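Local coordinates for magnesium and cobalt efflux protein CorC (PDB 2PLI) that probably takes part in transporting magnesium and cobalt ions, the piece described here being its zinc-binding, transporter-associated domain, at residues 18-23 against 33-38. Sequence-based numbering, arbitrary orientation.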
loop_
_atom_site.group_PDB
_atom_site.type_symbol
_atom_site.label_atom_id
_atom_site.label_comp_id
_atom_site.label_asym_id
_atom_site.label_seq_id
_atom_site.Cartn_x
_atom_site.Cartn_y
_atom_site.Cartn_z
ATOM N N GLU A 18 -1.036 -4.693 17.592
ATOM C CA GLU A 18 -2.095 -5.653 17.280
ATOM C C GLU A 18 -3.519 -5.099 17.077
ATOM O O GLU A 18 -4.501 -5.817 17.237
ATOM C CB GLU A 18 -2.097 -6.804 18.278
ATOM C CG GLU A 18 -0.878 -7.740 18.144
ATOM C CD GLU A 18 -0.862 -8.524 16.811
ATOM O OE1 GLU A 18 -1.856 -9.276 16.511
ATOM O OE2 GLU A 18 0.135 -8.349 16.050
ATOM N N ARG A 19 -3.616 -3.860 16.635
ATOM C CA ARG A 19 -4.919 -3.248 16.389
ATOM C C ARG A 19 -4.766 -2.265 15.254
ATOM O O ARG A 19 -3.803 -1.521 15.211
ATOM C CB ARG A 19 -5.361 -2.523 17.645
ATOM C CG ARG A 19 -6.796 -2.273 17.712
ATOM C CD ARG A 19 -7.202 -2.405 19.192
ATOM N NE ARG A 19 -8.484 -1.809 19.369
ATOM C CZ ARG A 19 -8.693 -0.557 19.731
ATOM N NH1 ARG A 19 -7.703 0.260 20.076
ATOM N NH2 ARG A 19 -9.923 -0.169 19.793
ATOM N N TRP A 20 -5.724 -2.288 14.337
ATOM C CA TRP A 20 -5.633 -1.528 13.117
ATOM C C TRP A 20 -6.886 -0.726 12.815
ATOM O O TRP A 20 -8.000 -1.260 12.870
ATOM C CB TRP A 20 -5.378 -2.485 11.934
ATOM C CG TRP A 20 -4.197 -3.339 12.151
ATOM C CD1 TRP A 20 -2.914 -3.035 11.839
ATOM C CD2 TRP A 20 -4.164 -4.638 12.760
ATOM N NE1 TRP A 20 -2.069 -4.046 12.228
ATOM C CE2 TRP A 20 -2.810 -5.033 12.819
ATOM C CE3 TRP A 20 -5.133 -5.505 13.278
ATOM C CZ2 TRP A 20 -2.412 -6.254 13.357
ATOM C CZ3 TRP A 20 -4.715 -6.733 13.844
ATOM C CH2 TRP A 20 -3.379 -7.082 13.862
ATOM N N ARG A 21 -6.709 0.533 12.436
ATOM C CA ARG A 21 -7.825 1.322 11.966
ATOM C C ARG A 21 -7.812 1.253 10.454
ATOM O O ARG A 21 -6.763 1.542 9.836
ATOM C CB ARG A 21 -7.706 2.769 12.427
ATOM C CG ARG A 21 -8.971 3.552 12.045
ATOM C CD ARG A 21 -8.875 5.027 12.459
ATOM N NE ARG A 21 -8.642 5.206 13.873
ATOM C CZ ARG A 21 -7.502 5.655 14.406
ATOM N NH1 ARG A 21 -6.452 5.984 13.639
ATOM N NH2 ARG A 21 -7.404 5.768 15.717
ATOM N N ILE A 22 -8.932 0.849 9.859
ATOM C CA ILE A 22 -8.939 0.541 8.424
ATOM C C ILE A 22 -9.996 1.367 7.674
ATOM O O ILE A 22 -11.172 1.370 8.043
ATOM C CB ILE A 22 -9.244 -0.980 8.205
ATOM C CG1 ILE A 22 -8.220 -1.853 8.933
ATOM C CG2 ILE A 22 -9.262 -1.336 6.705
ATOM C CD1 ILE A 22 -8.424 -3.362 8.778
ATOM N N HIS A 23 -9.559 2.038 6.613
ATOM C CA HIS A 23 -10.460 2.748 5.717
ATOM C C HIS A 23 -11.342 1.711 5.063
ATOM O O HIS A 23 -10.865 0.745 4.496
ATOM C CB HIS A 23 -9.700 3.503 4.629
ATOM C CG HIS A 23 -8.944 4.690 5.121
ATOM N ND1 HIS A 23 -8.479 5.673 4.272
ATOM C CD2 HIS A 23 -8.535 5.040 6.362
ATOM C CE1 HIS A 23 -7.829 6.583 4.976
ATOM N NE2 HIS A 23 -7.855 6.225 6.242
ATOM N N THR A 33 -3.239 -9.209 1.457
ATOM C CA THR A 33 -1.776 -9.101 1.498
ATOM C C THR A 33 -1.315 -8.742 2.903
ATOM O O THR A 33 -0.343 -9.318 3.417
ATOM C CB THR A 33 -1.304 -8.094 0.453
ATOM O OG1 THR A 33 -1.705 -8.577 -0.822
ATOM C CG2 THR A 33 0.207 -7.937 0.462
ATOM N N PHE A 34 -2.041 -7.809 3.516
ATOM C CA PHE A 34 -1.650 -7.273 4.816
ATOM C C PHE A 34 -1.770 -8.296 5.917
ATOM O O PHE A 34 -0.862 -8.421 6.776
ATOM C CB PHE A 34 -2.443 -6.011 5.122
ATOM C CG PHE A 34 -1.984 -5.293 6.374
ATOM C CD1 PHE A 34 -1.079 -4.207 6.278
ATOM C CD2 PHE A 34 -2.460 -5.646 7.634
ATOM C CE1 PHE A 34 -0.677 -3.512 7.388
ATOM C CE2 PHE A 34 -2.061 -4.963 8.741
ATOM C CZ PHE A 34 -1.138 -3.917 8.648
ATOM N N PHE A 35 -2.855 -9.068 5.896
ATOM C CA PHE A 35 -3.175 -9.952 6.989
ATOM C C PHE A 35 -2.929 -11.417 6.711
ATOM O O PHE A 35 -3.001 -12.227 7.622
ATOM C CB PHE A 35 -4.644 -9.800 7.387
ATOM C CG PHE A 35 -4.942 -8.516 8.089
ATOM C CD1 PHE A 35 -4.540 -8.315 9.395
ATOM C CD2 PHE A 35 -5.611 -7.491 7.442
ATOM C CE1 PHE A 35 -4.780 -7.125 10.029
ATOM C CE2 PHE A 35 -5.871 -6.304 8.074
ATOM C CZ PHE A 35 -5.442 -6.100 9.360
ATOM N N GLY A 36 -2.663 -11.764 5.474
ATOM C CA GLY A 36 -2.562 -13.181 5.096
ATOM C C GLY A 36 -3.899 -13.928 5.060
ATOM O O GLY A 36 -3.937 -15.184 5.062
ATOM N N THR A 37 -4.987 -13.182 4.996
ATOM C CA THR A 37 -6.346 -13.697 4.815
ATOM C C THR A 37 -6.581 -14.065 3.347
ATOM O O THR A 37 -5.808 -13.707 2.463
ATOM C CB THR A 37 -7.374 -12.670 5.316
ATOM O OG1 THR A 37 -7.074 -11.384 4.745
ATOM C CG2 THR A 37 -7.315 -12.544 6.848
ATOM N N GLU A 38 -7.673 -14.785 3.106
ATOM C CA GLU A 38 -8.053 -15.191 1.769
ATOM C C GLU A 38 -9.518 -14.859 1.516
ATOM O O GLU A 38 -10.305 -15.677 0.997
ATOM C CB GLU A 38 -7.771 -16.694 1.594
ATOM C CG GLU A 38 -6.292 -17.042 1.528
ATOM C CD GLU A 38 -6.051 -18.546 1.516
ATOM O OE1 GLU A 38 -6.962 -19.302 1.100
ATOM O OE2 GLU A 38 -4.945 -18.973 1.931
#
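W20, projecting from strand 19-23, presents one face of its indole to two consecutive phenylalanines at the end of helix 28-35, and both meet it edge-on. F35 points its rim at the six-membered ring in an edge-to-face pair, planes at 86° and centroids 5.0 Å apart. Its leading atom, F35 CE1, lies 3.6 Å from W20 CE3. F34 addresses the five-membered ring in an offset version of the same geometry, the planes again nearly perpendicular. Here the CE2–CZ side of the phenyl ring does the touching, and F34 CE2 comes within 3.6 Å of W20 NE1. The indole is thus a flat wall whose one face receives two ring edges, one over the six-membered ring and one, offset, over the five-membered ring.

Different first torsions bring both neighbouring phenylalanines to the same indole face. F34 has CG anti to its backbone N (chi1 -173°), whereas F35 has CG anti to its carbonyl carbon (chi1 -72°). The two rings also meet each other, with F34 CD2 3.3 Å above the plane of F35, over its centre. I22 adds an aliphatic flank two residues along the strand: I22 CD1 reaches obliquely to F35, 4.0 Å from F35 CE2.

No hydrogen bond crosses between 18-23 and 33-38, so the join is apolar and aromatic. The carbonyl carbon of E18 lies over the opposite face of the indole, toward its rim, and S17 of a second subunit packs on both W20 and F35, bringing the cluster to a subunit interface. The whole is a buried aromatic cluster joining the end of helix 28-35 to strand 19-23 of the antiparallel sheet, part of the helix-on-sheet core of the CorC transporter-associated domain.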